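Local coordinates for NLP/P60 family protein (PDB 3H41) that probably cleaves the gamma-D-glutamyl-L-lysine bond of cell-wall murein peptides as a cysteine peptidase of the NlpC/P60 family, releasing L-Ala-D-Glu, at residues V30-D38 with W99-Y107; E61-T71 with L83-E94. All coordinates share one frame; numbering follows the deposited sequence. Where two conformers were deposited one is given.

Overall arrangement
From the N terminus the chain first lays down strands 8-11 and 15-19, then enters the irregular stretch 30-38, which is half of contact 1. Helices 39-45 and 48-56 follow, and strand 60-65 pairs back with 15-19. Both halves of contact 2 lie in the SH3-like part of the chain, whose sheet also takes in strand 8-11: 61-71 meets 83-94, closing a short loop made up almost entirely of the hairpin of strands 69-76 and 79-84. Then 99-107 returns to 30-38, so contact 1 closes a wider loop that encloses contact 2 without crossing it. Contact 1 ties the segment before helix 39-45 to the connection between strands 96-101 and 105-106; contact 2 reaches the substrate site. They touch where Leu105 packs on Val70.

Contact 1: V30-D38 with W99-Y107; sequences VPSATNPVD and WMPEKQLTY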
loop_
_atom_site.group_PDB
_atom_site.type_symbol
_atom_site.label_atom_id
_atom_site.label_comp_id
_atom_site.label_asym_id
_atom_site.label_seq_id
_atom_site.Cartn_x
_atom_site.Cartn_y
_atom_site.Cartn_z
ATOM N N VAL A 30 3.990 -14.193 13.187
ATOM C CA VAL A 30 2.643 -14.486 13.671
ATOM C C VAL A 30 1.788 -13.246 13.798
ATOM O O VAL A 30 0.642 -13.267 13.348
ATOM C CB VAL A 30 2.665 -15.341 14.974
ATOM C CG1 VAL A 30 1.286 -15.357 15.669
ATOM C CG2 VAL A 30 3.116 -16.781 14.644
ATOM N N PRO A 31 2.344 -12.127 14.325
ATOM C CA PRO A 31 1.494 -10.929 14.447
ATOM C C PRO A 31 1.043 -10.280 13.112
ATOM O O PRO A 31 0.108 -9.472 13.096
ATOM C CB PRO A 31 2.345 -9.955 15.262
ATOM C CG PRO A 31 3.476 -10.740 15.836
ATOM C CD PRO A 31 3.618 -12.001 15.071
ATOM N N SER A 32 1.650 -10.677 12.010
ATOM C CA SER A 32 1.137 -10.302 10.692
ATOM C C SER A 32 -0.033 -11.168 10.213
ATOM O O SER A 32 -0.740 -10.769 9.253
ATOM C CB SER A 32 2.276 -10.321 9.636
ATOM O OG SER A 32 2.578 -11.636 9.239
ATOM N N ALA A 33 -0.219 -12.346 10.824
ATOM C CA ALA A 33 -1.122 -13.373 10.260
ATOM C C ALA A 33 -2.418 -13.562 11.060
ATOM O O ALA A 33 -3.290 -14.311 10.631
ATOM C CB ALA A 33 -0.390 -14.675 10.132
ATOM N N THR A 34 -2.525 -12.897 12.202
ATOM C CA THR A 34 -3.689 -12.993 13.082
ATOM C C THR A 34 -4.762 -11.988 12.655
ATOM O O THR A 34 -4.512 -11.108 11.827
ATOM C CB THR A 34 -3.291 -12.703 14.539
ATOM O OG1 THR A 34 -2.578 -11.435 14.613
ATOM C CG2 THR A 34 -2.418 -13.843 15.084
ATOM N N ASN A 35 -5.949 -12.124 13.242
ATOM C CA ASN A 35 -7.012 -11.157 13.077
ATOM C C ASN A 35 -7.492 -10.837 14.472
ATOM O O ASN A 35 -8.086 -11.685 15.089
ATOM C CB ASN A 35 -8.172 -11.703 12.246
ATOM C CG ASN A 35 -9.221 -10.644 11.977
ATOM O OD1 ASN A 35 -9.256 -9.643 12.650
ATOM N ND2 ASN A 35 -10.072 -10.865 10.993
ATOM N N PRO A 36 -7.213 -9.624 14.975
ATOM C CA PRO A 36 -6.498 -8.534 14.320
ATOM C C PRO A 36 -4.987 -8.735 14.213
ATOM O O PRO A 36 -4.402 -9.575 14.901
ATOM C CB PRO A 36 -6.754 -7.357 15.242
ATOM C CG PRO A 36 -6.903 -7.988 16.598
ATOM C CD PRO A 36 -7.562 -9.295 16.363
ATOM N N VAL A 37 -4.382 -7.973 13.312
ATOM C CA VAL A 37 -2.931 -7.937 13.181
ATOM C C VAL A 37 -2.310 -7.019 14.217
ATOM O O VAL A 37 -2.993 -6.158 14.766
ATOM C CB VAL A 37 -2.505 -7.464 11.765
ATOM C CG1 VAL A 37 -2.975 -8.459 10.693
ATOM C CG2 VAL A 37 -2.981 -6.031 11.414
ATOM N N ASP A 38 -0.998 -7.172 14.453
ATOM C CA ASP A 38 -0.215 -6.118 15.097
ATOM C C ASP A 38 1.064 -5.869 14.312
ATOM O O ASP A 38 2.094 -6.502 14.544
ATOM C CB ASP A 38 0.083 -6.463 16.556
ATOM C CG ASP A 38 0.772 -5.322 17.294
ATOM O OD1 ASP A 38 1.288 -4.342 16.676
ATOM O OD2 ASP A 38 0.807 -5.419 18.514
ATOM N N TRP A 99 -0.848 -15.615 -1.165
ATOM C CA TRP A 99 -1.471 -16.449 -0.143
ATOM C C TRP A 99 -1.580 -15.714 1.183
ATOM O O TRP A 99 -0.643 -15.005 1.614
ATOM C CB TRP A 99 -0.657 -17.737 0.042
ATOM C CG TRP A 99 -0.661 -18.629 -1.145
ATOM C CD1 TRP A 99 0.176 -18.587 -2.217
ATOM C CD2 TRP A 99 -1.533 -19.756 -1.356
ATOM N NE1 TRP A 99 -0.159 -19.596 -3.112
ATOM C CE2 TRP A 99 -1.194 -20.328 -2.597
ATOM C CE3 TRP A 99 -2.582 -20.310 -0.621
ATOM C CZ2 TRP A 99 -1.853 -21.446 -3.116
ATOM C CZ3 TRP A 99 -3.245 -21.425 -1.142
ATOM C CH2 TRP A 99 -2.877 -21.978 -2.372
HETATM N N MSE A 100 -2.734 -15.868 1.820
HETATM C CA MSE A 100 -3.028 -15.218 3.087
HETATM C C MSE A 100 -3.935 -16.102 3.965
HETATM O O MSE A 100 -4.627 -16.987 3.445
HETATM C CB MSE A 100 -3.667 -13.854 2.827
HETATM C CG MSE A 100 -4.999 -13.899 2.062
HETATM SE SE MSE A 100 -5.820 -12.120 1.979
HETATM C CE MSE A 100 -6.222 -11.992 3.809
ATOM N N PRO A 101 -3.938 -15.881 5.294
ATOM C CA PRO A 101 -4.880 -16.663 6.127
ATOM C C PRO A 101 -6.313 -16.337 5.832
ATOM O O PRO A 101 -6.675 -15.162 5.765
ATOM C CB PRO A 101 -4.534 -16.248 7.551
ATOM C CG PRO A 101 -3.095 -15.765 7.468
ATOM C CD PRO A 101 -3.004 -15.106 6.131
ATOM N N GLU A 102 -7.126 -17.369 5.662
ATOM C CA GLU A 102 -8.563 -17.174 5.431
ATOM C C GLU A 102 -9.237 -16.342 6.520
ATOM O O GLU A 102 -10.190 -15.608 6.253
ATOM C CB GLU A 102 -9.284 -18.521 5.282
ATOM C CG GLU A 102 -10.677 -18.307 4.685
ATOM C CD GLU A 102 -11.315 -19.595 4.181
ATOM O OE1 GLU A 102 -11.114 -20.637 4.833
ATOM O OE2 GLU A 102 -12.010 -19.547 3.142
ATOM N N LYS A 103 -8.749 -16.462 7.742
ATOM C CA LYS A 103 -9.317 -15.742 8.859
ATOM C C LYS A 103 -9.140 -14.235 8.804
ATOM O O LYS A 103 -9.750 -13.534 9.616
ATOM C CB LYS A 103 -8.770 -16.252 10.195
ATOM C CG LYS A 103 -7.271 -16.051 10.417
ATOM C CD LYS A 103 -6.832 -16.785 11.678
ATOM C CE LYS A 103 -5.387 -16.531 12.029
ATOM N NZ LYS A 103 -4.963 -17.316 13.247
ATOM N N GLN A 104 -8.345 -13.761 7.842
ATOM C CA GLN A 104 -8.175 -12.333 7.606
ATOM C C GLN A 104 -9.118 -11.769 6.542
ATOM O O GLN A 104 -8.987 -10.600 6.174
ATOM C CB GLN A 104 -6.716 -12.037 7.230
ATOM C CG GLN A 104 -5.771 -12.186 8.422
ATOM C CD GLN A 104 -4.368 -11.735 8.061
ATOM O OE1 GLN A 104 -3.969 -11.851 6.908
ATOM N NE2 GLN A 104 -3.628 -11.220 9.040
ATOM N N LEU A 105 -10.056 -12.598 6.069
ATOM C CA LEU A 105 -11.036 -12.214 5.036
ATOM C C LEU A 105 -12.417 -12.208 5.678
ATOM O O LEU A 105 -12.657 -12.893 6.675
ATOM C CB LEU A 105 -11.043 -13.212 3.878
ATOM C CG LEU A 105 -9.831 -13.240 2.973
ATOM C CD1 LEU A 105 -10.028 -14.327 1.913
ATOM C CD2 LEU A 105 -9.565 -11.863 2.326
ATOM N N THR A 106 -13.327 -11.417 5.111
ATOM C CA THR A 106 -14.701 -11.476 5.538
ATOM C C THR A 106 -15.604 -11.241 4.323
ATOM O O THR A 106 -15.138 -10.963 3.194
ATOM C CB THR A 106 -14.984 -10.451 6.660
ATOM O OG1 THR A 106 -16.287 -10.696 7.199
ATOM C CG2 THR A 106 -14.882 -9.037 6.163
ATOM N N TYR A 107 -16.907 -11.389 4.546
ATOM C CA TYR A 107 -17.893 -10.983 3.534
ATOM C C TYR A 107 -19.127 -10.494 4.269
ATOM O O TYR A 107 -19.636 -11.191 5.133
ATOM C CB TYR A 107 -18.284 -12.143 2.608
ATOM C CG TYR A 107 -19.229 -11.686 1.490
ATOM C CD1 TYR A 107 -20.613 -11.609 1.705
ATOM C CD2 TYR A 107 -18.737 -11.241 0.280
ATOM C CE1 TYR A 107 -21.477 -11.168 0.702
ATOM C CE2 TYR A 107 -19.585 -10.783 -0.725
ATOM C CZ TYR A 107 -20.948 -10.745 -0.503
ATOM O OH TYR A 107 -21.789 -10.285 -1.495
HETATM O O HOH W 1 -6.061 -14.723 14.825
#
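The side-chain amide nitrogen of Gln104 is held by two backbone carbonyls of the turn opposite: NE2 donates to Ser32 O and to Thr34 O, each at 2.9 Å. Both acceptors lie near the plane of the Gln104 amide, one for each N-H, and the bond to Thr34 O is almost straight (173°). With both hydrogens engaged, the rotation of the amide is fixed. The chain of Gln104 runs extended beyond CG to deliver it, and Val37 CG1 packs against NE2 at 3.3 Å, crossing the glutamine at about a right angle. Gln104 closes the 3-10 turn 102-104, which links strands 96-101 and 105-106 as the 3-10 turn before the last strand does in SH3 barrels, so the loop 30-38 is fastened to the connection between them. Asn35 returns the grip: its CG stands anti to the backbone N (chi1 -175°), and ND2 gives a nearly straight bond of 3.0 Å to Lys103 O, in the carbonyl plane; ND2 also bonds Asp12. Apolar packing is slight, with Ala33 CB on Pro101 CG at 3.9 Å. Extended Lys103 lays CE against Ala33 O at 3.4 Å, and one water accepts from Asn35 N and, weakly, from Lys103 NZ.

Contact 2: E61-T71 with L83-E94; sequences ETQALLGQEVT and LVHGQPTPRNEE. With ALA (alanine), chain B.
Glu61 and Arg91 form the charged part of the contact, a two-pronged salt bridge made end-on: Arg91 NH1 reaches Glu61 OE1 at 2.7 Å and NH2 reaches OE2 at 3.0 Å. Both oxygens are met on their syn sides and lie in the guanidinium plane, although the carboxylate is turned 30° against it. A bend at chi2 (-76°) brings the Glu61 carboxylate round to this position.

The backbone bonds belong to the antiparallel hairpin of strands 69-76 and 79-84. Thr71 and Leu83 are a hydrogen-bonded pair, Val70 and Val84 a non-hydrogen-bonded one, and His85 N adds a further bond to Glu69 O just past the strand.

Side-chain amides stitch the turn 84-87 to strand 60-65 and to the turn 65-68. Gln87 OE1 accepts from Thr62 OG1 at 2.7 Å while its NE2 donates to Gln63 O at 2.9 Å, so both ends of the amide are used and its flip is settled. Gln68 NE2 binds His85 O, and its OE1 accepts from Leu65 N; a water accepts a hydrogen bond from the NE2 of each glutamine.

A histidine-hydroxyl-carboxylate chain links the segments: His85 NE2 donates in its ring plane to Thr71 OG1, which in turn donates to Glu94 OE2, meeting it from above the carboxylate plane.

Apolar contact is modest: Val84 CG1 lies 3.9 Å from Ala64 CB, and Val84 CG2 lies near Val70 CG1.

Glu61 O takes a 2.7 Å bond from the N of the bound alanine, whose amine also bonds Asp234. Arg91 probably offsets part of the Glu61 charge and steadies the residue; with its backbone O on the alanine amine, Glu61 is consistent with the SH3-like domain helping to recognise the free amino end of L-Ala-D-Glu.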
loop_
_atom_site.group_PDB
_atom_site.type_symbol
_atom_site.label_atom_id
_atom_site.label_comp_id
_atom_site.label_asym_id
_atom_site.label_seq_id
_atom_site.Cartn_x
_atom_site.Cartn_y
_atom_site.Cartn_z
ATOM N N GLU A 61 4.437 -11.198 -1.437
ATOM C CA GLU A 61 3.896 -10.707 -2.689
ATOM C C GLU A 61 3.496 -9.256 -2.595
ATOM O O GLU A 61 3.948 -8.443 -3.384
ATOM C CB GLU A 61 2.675 -11.541 -3.061
ATOM C CG GLU A 61 2.996 -12.978 -3.427
ATOM C CD GLU A 61 3.608 -13.121 -4.816
ATOM O OE1 GLU A 61 4.123 -12.126 -5.398
ATOM O OE2 GLU A 61 3.569 -14.259 -5.330
ATOM N N THR A 62 2.614 -8.945 -1.644
ATOM C CA THR A 62 2.082 -7.604 -1.506
ATOM C C THR A 62 1.349 -7.496 -0.173
ATOM O O THR A 62 1.342 -8.425 0.609
ATOM C CB THR A 62 1.134 -7.224 -2.667
ATOM O OG1 THR A 62 0.835 -5.810 -2.616
ATOM C CG2 THR A 62 -0.146 -8.076 -2.631
ATOM N N GLN A 63 0.763 -6.348 0.087
ATOM C CA GLN A 63 -0.158 -6.235 1.197
ATOM C C GLN A 63 -1.421 -5.585 0.697
ATOM O O GLN A 63 -1.363 -4.787 -0.248
ATOM C CB GLN A 63 0.439 -5.389 2.319
ATOM C CG GLN A 63 1.617 -6.057 3.099
ATOM C CD GLN A 63 2.147 -5.142 4.178
ATOM O OE1 GLN A 63 2.249 -3.917 3.971
ATOM N NE2 GLN A 63 2.442 -5.706 5.357
ATOM N N ALA A 64 -2.557 -5.934 1.314
ATOM C CA ALA A 64 -3.863 -5.380 0.938
ATOM C C ALA A 64 -4.491 -4.775 2.168
ATOM O O ALA A 64 -4.390 -5.352 3.264
ATOM C CB ALA A 64 -4.762 -6.466 0.348
ATOM N N LEU A 65 -5.126 -3.618 2.003
ATOM C CA LEU A 65 -5.699 -2.910 3.157
ATOM C C LEU A 65 -7.135 -3.322 3.522
ATOM O O LEU A 65 -7.904 -3.760 2.665
ATOM C CB LEU A 65 -5.690 -1.401 2.919
ATOM C CG LEU A 65 -4.345 -0.731 2.567
ATOM C CD1 LEU A 65 -4.487 0.811 2.421
ATOM C CD2 LEU A 65 -3.268 -1.120 3.589
ATOM N N LEU A 66 -7.493 -3.099 4.791
ATOM C CA LEU A 66 -8.857 -3.223 5.283
ATOM C C LEU A 66 -9.856 -2.753 4.231
ATOM O O LEU A 66 -9.732 -1.643 3.682
ATOM C CB LEU A 66 -9.032 -2.405 6.557
ATOM C CG LEU A 66 -10.423 -2.504 7.183
ATOM C CD1 LEU A 66 -10.557 -3.809 7.905
ATOM C CD2 LEU A 66 -10.642 -1.267 8.126
ATOM N N GLY A 67 -10.830 -3.607 3.939
ATOM C CA GLY A 67 -11.861 -3.293 2.961
ATOM C C GLY A 67 -11.559 -3.524 1.496
ATOM O O GLY A 67 -12.477 -3.465 0.666
ATOM N N GLN A 68 -10.289 -3.761 1.143
ATOM C CA GLN A 68 -9.929 -4.026 -0.241
ATOM C C GLN A 68 -10.567 -5.353 -0.669
ATOM O O GLN A 68 -10.675 -6.294 0.147
ATOM C CB GLN A 68 -8.400 -4.056 -0.404
ATOM C CG GLN A 68 -7.895 -3.911 -1.828
ATOM C CD GLN A 68 -6.457 -3.341 -1.928
ATOM O OE1 GLN A 68 -5.737 -3.143 -0.911
ATOM N NE2 GLN A 68 -6.047 -3.051 -3.165
ATOM N N GLU A 69 -11.051 -5.386 -1.918
ATOM C CA GLU A 69 -11.734 -6.567 -2.440
ATOM C C GLU A 69 -10.715 -7.528 -3.050
ATOM O O GLU A 69 -9.748 -7.102 -3.675
ATOM C CB GLU A 69 -12.731 -6.181 -3.513
ATOM C CG GLU A 69 -13.657 -7.330 -3.924
ATOM C CD GLU A 69 -14.760 -6.878 -4.896
ATOM O OE1 GLU A 69 -15.342 -5.789 -4.687
ATOM O OE2 GLU A 69 -15.049 -7.613 -5.859
ATOM N N VAL A 70 -10.963 -8.817 -2.874
ATOM C CA VAL A 70 -10.142 -9.837 -3.456
ATOM C C VAL A 70 -11.046 -10.900 -4.116
ATOM O O VAL A 70 -12.214 -11.048 -3.734
ATOM C CB VAL A 70 -9.209 -10.542 -2.401
ATOM C CG1 VAL A 70 -8.371 -9.490 -1.595
ATOM C CG2 VAL A 70 -9.986 -11.482 -1.477
ATOM N N THR A 71 -10.472 -11.627 -5.075
ATOM C CA THR A 71 -11.080 -12.847 -5.600
ATOM C C THR A 71 -10.358 -14.056 -4.996
ATOM O O THR A 71 -9.143 -14.174 -5.149
ATOM C CB THR A 71 -10.989 -12.908 -7.144
ATOM O OG1 THR A 71 -11.592 -11.730 -7.713
ATOM C CG2 THR A 71 -11.645 -14.273 -7.715
ATOM N N LEU A 83 -6.587 -12.925 -5.457
ATOM C CA LEU A 83 -6.152 -11.881 -6.365
ATOM C C LEU A 83 -6.658 -10.535 -5.825
ATOM O O LEU A 83 -7.874 -10.320 -5.690
ATOM C CB LEU A 83 -6.693 -12.112 -7.793
ATOM C CG LEU A 83 -6.447 -13.518 -8.344
ATOM C CD1 LEU A 83 -7.086 -13.660 -9.755
ATOM C CD2 LEU A 83 -4.943 -13.836 -8.359
ATOM N N VAL A 84 -5.723 -9.631 -5.534
ATOM C CA VAL A 84 -6.052 -8.343 -4.955
ATOM C C VAL A 84 -6.450 -7.361 -6.032
ATOM O O VAL A 84 -5.658 -6.984 -6.908
ATOM C CB VAL A 84 -4.871 -7.752 -4.123
ATOM C CG1 VAL A 84 -5.285 -6.367 -3.506
ATOM C CG2 VAL A 84 -4.381 -8.764 -3.013
ATOM N N HIS A 85 -7.695 -6.930 -5.980
ATOM C CA HIS A 85 -8.191 -6.011 -6.990
ATOM C C HIS A 85 -7.528 -4.659 -6.715
ATOM O O HIS A 85 -7.332 -4.259 -5.550
ATOM C CB HIS A 85 -9.711 -5.829 -6.866
ATOM C CG HIS A 85 -10.517 -7.080 -7.097
ATOM N ND1 HIS A 85 -11.884 -7.050 -7.304
ATOM C CD2 HIS A 85 -10.158 -8.381 -7.166
ATOM C CE1 HIS A 85 -12.326 -8.283 -7.491
ATOM N NE2 HIS A 85 -11.303 -9.113 -7.391
ATOM N N GLY A 86 -7.186 -3.968 -7.788
ATOM C CA GLY A 86 -6.674 -2.610 -7.680
ATOM C C GLY A 86 -5.175 -2.518 -7.547
ATOM O O GLY A 86 -4.643 -1.427 -7.354
ATOM N N GLN A 87 -4.498 -3.661 -7.692
ATOM C CA GLN A 87 -3.058 -3.709 -7.709
ATOM C C GLN A 87 -2.614 -4.326 -9.020
ATOM O O GLN A 87 -2.438 -5.540 -9.126
ATOM C CB GLN A 87 -2.539 -4.471 -6.491
ATOM C CG GLN A 87 -2.802 -3.716 -5.177
ATOM C CD GLN A 87 -2.037 -4.303 -4.000
ATOM O OE1 GLN A 87 -1.253 -5.246 -4.162
ATOM N NE2 GLN A 87 -2.288 -3.770 -2.798
ATOM N N PRO A 88 -2.468 -3.490 -10.052
ATOM C CA PRO A 88 -2.198 -4.078 -11.379
ATOM C C PRO A 88 -0.854 -4.808 -11.489
ATOM O O PRO A 88 0.142 -4.396 -10.883
ATOM C CB PRO A 88 -2.227 -2.866 -12.305
ATOM C CG PRO A 88 -3.063 -1.851 -11.580
ATOM C CD PRO A 88 -2.675 -2.038 -10.141
ATOM N N THR A 89 -0.864 -5.927 -12.203
ATOM C CA THR A 89 0.342 -6.688 -12.461
ATOM C C THR A 89 0.168 -7.451 -13.780
ATOM O O THR A 89 -0.928 -7.929 -14.068
ATOM C CB THR A 89 0.648 -7.690 -11.334
ATOM O OG1 THR A 89 1.669 -8.604 -11.765
ATOM C CG2 THR A 89 -0.620 -8.440 -10.855
ATOM N N PRO A 90 1.240 -7.557 -14.576
ATOM C CA PRO A 90 1.151 -8.411 -15.777
ATOM C C PRO A 90 0.976 -9.892 -15.453
ATOM O O PRO A 90 0.677 -10.663 -16.359
ATOM C CB PRO A 90 2.503 -8.199 -16.486
ATOM C CG PRO A 90 3.422 -7.701 -15.430
ATOM C CD PRO A 90 2.546 -6.904 -14.459
ATOM N N ARG A 91 1.193 -10.291 -14.203
ATOM C CA ARG A 91 1.072 -11.703 -13.789
ATOM C C ARG A 91 -0.369 -12.236 -13.827
ATOM O O ARG A 91 -0.593 -13.452 -13.948
ATOM C CB ARG A 91 1.685 -11.890 -12.382
ATOM C CG ARG A 91 3.157 -11.453 -12.317
ATOM C CD ARG A 91 3.641 -11.339 -10.858
ATOM N NE ARG A 91 3.516 -12.618 -10.170
ATOM C CZ ARG A 91 3.613 -12.791 -8.853
ATOM N NH1 ARG A 91 3.841 -11.758 -8.039
ATOM N NH2 ARG A 91 3.495 -14.008 -8.348
ATOM N N ASN A 92 -1.348 -11.347 -13.706
ATOM C CA ASN A 92 -2.745 -11.736 -13.604
ATOM C C ASN A 92 -3.651 -10.558 -13.902
ATOM O O ASN A 92 -3.525 -9.491 -13.313
ATOM C CB ASN A 92 -3.089 -12.289 -12.227
ATOM C CG ASN A 92 -4.457 -12.983 -12.202
ATOM O OD1 ASN A 92 -5.489 -12.340 -12.187
ATOM N ND2 ASN A 92 -4.452 -14.296 -12.180
ATOM N N GLU A 93 -4.598 -10.789 -14.802
ATOM C CA GLU A 93 -5.407 -9.698 -15.280
ATOM C C GLU A 93 -6.485 -9.272 -14.273
ATOM O O GLU A 93 -7.010 -8.176 -14.389
ATOM C CB GLU A 93 -5.968 -10.028 -16.681
ATOM C CG GLU A 93 -4.846 -10.070 -17.740
ATOM C CD GLU A 93 -5.337 -10.336 -19.162
ATOM O OE1 GLU A 93 -6.567 -10.492 -19.358
ATOM O OE2 GLU A 93 -4.480 -10.386 -20.078
ATOM N N GLU A 94 -6.762 -10.091 -13.251
ATOM C CA GLU A 94 -7.807 -9.755 -12.275
ATOM C C GLU A 94 -7.283 -9.082 -11.009
ATOM O O GLU A 94 -7.998 -8.333 -10.358
ATOM C CB GLU A 94 -8.585 -11.001 -11.863
ATOM C CG GLU A 94 -9.868 -10.668 -11.089
ATOM C CD GLU A 94 -10.831 -11.848 -10.958
ATOM O OE1 GLU A 94 -10.517 -12.960 -11.456
ATOM O OE2 GLU A 94 -11.906 -11.649 -10.348
HETATM N N ALA B . 5.790 -7.475 -5.122
HETATM C CA ALA B . 6.886 -6.828 -4.274
HETATM C C ALA B . 8.057 -6.400 -5.150
HETATM O O ALA B . 8.305 -7.007 -6.202
HETATM C CB ALA B . 7.391 -7.794 -3.206
HETATM O O HOH W 2 -3.616 -0.933 -3.521
#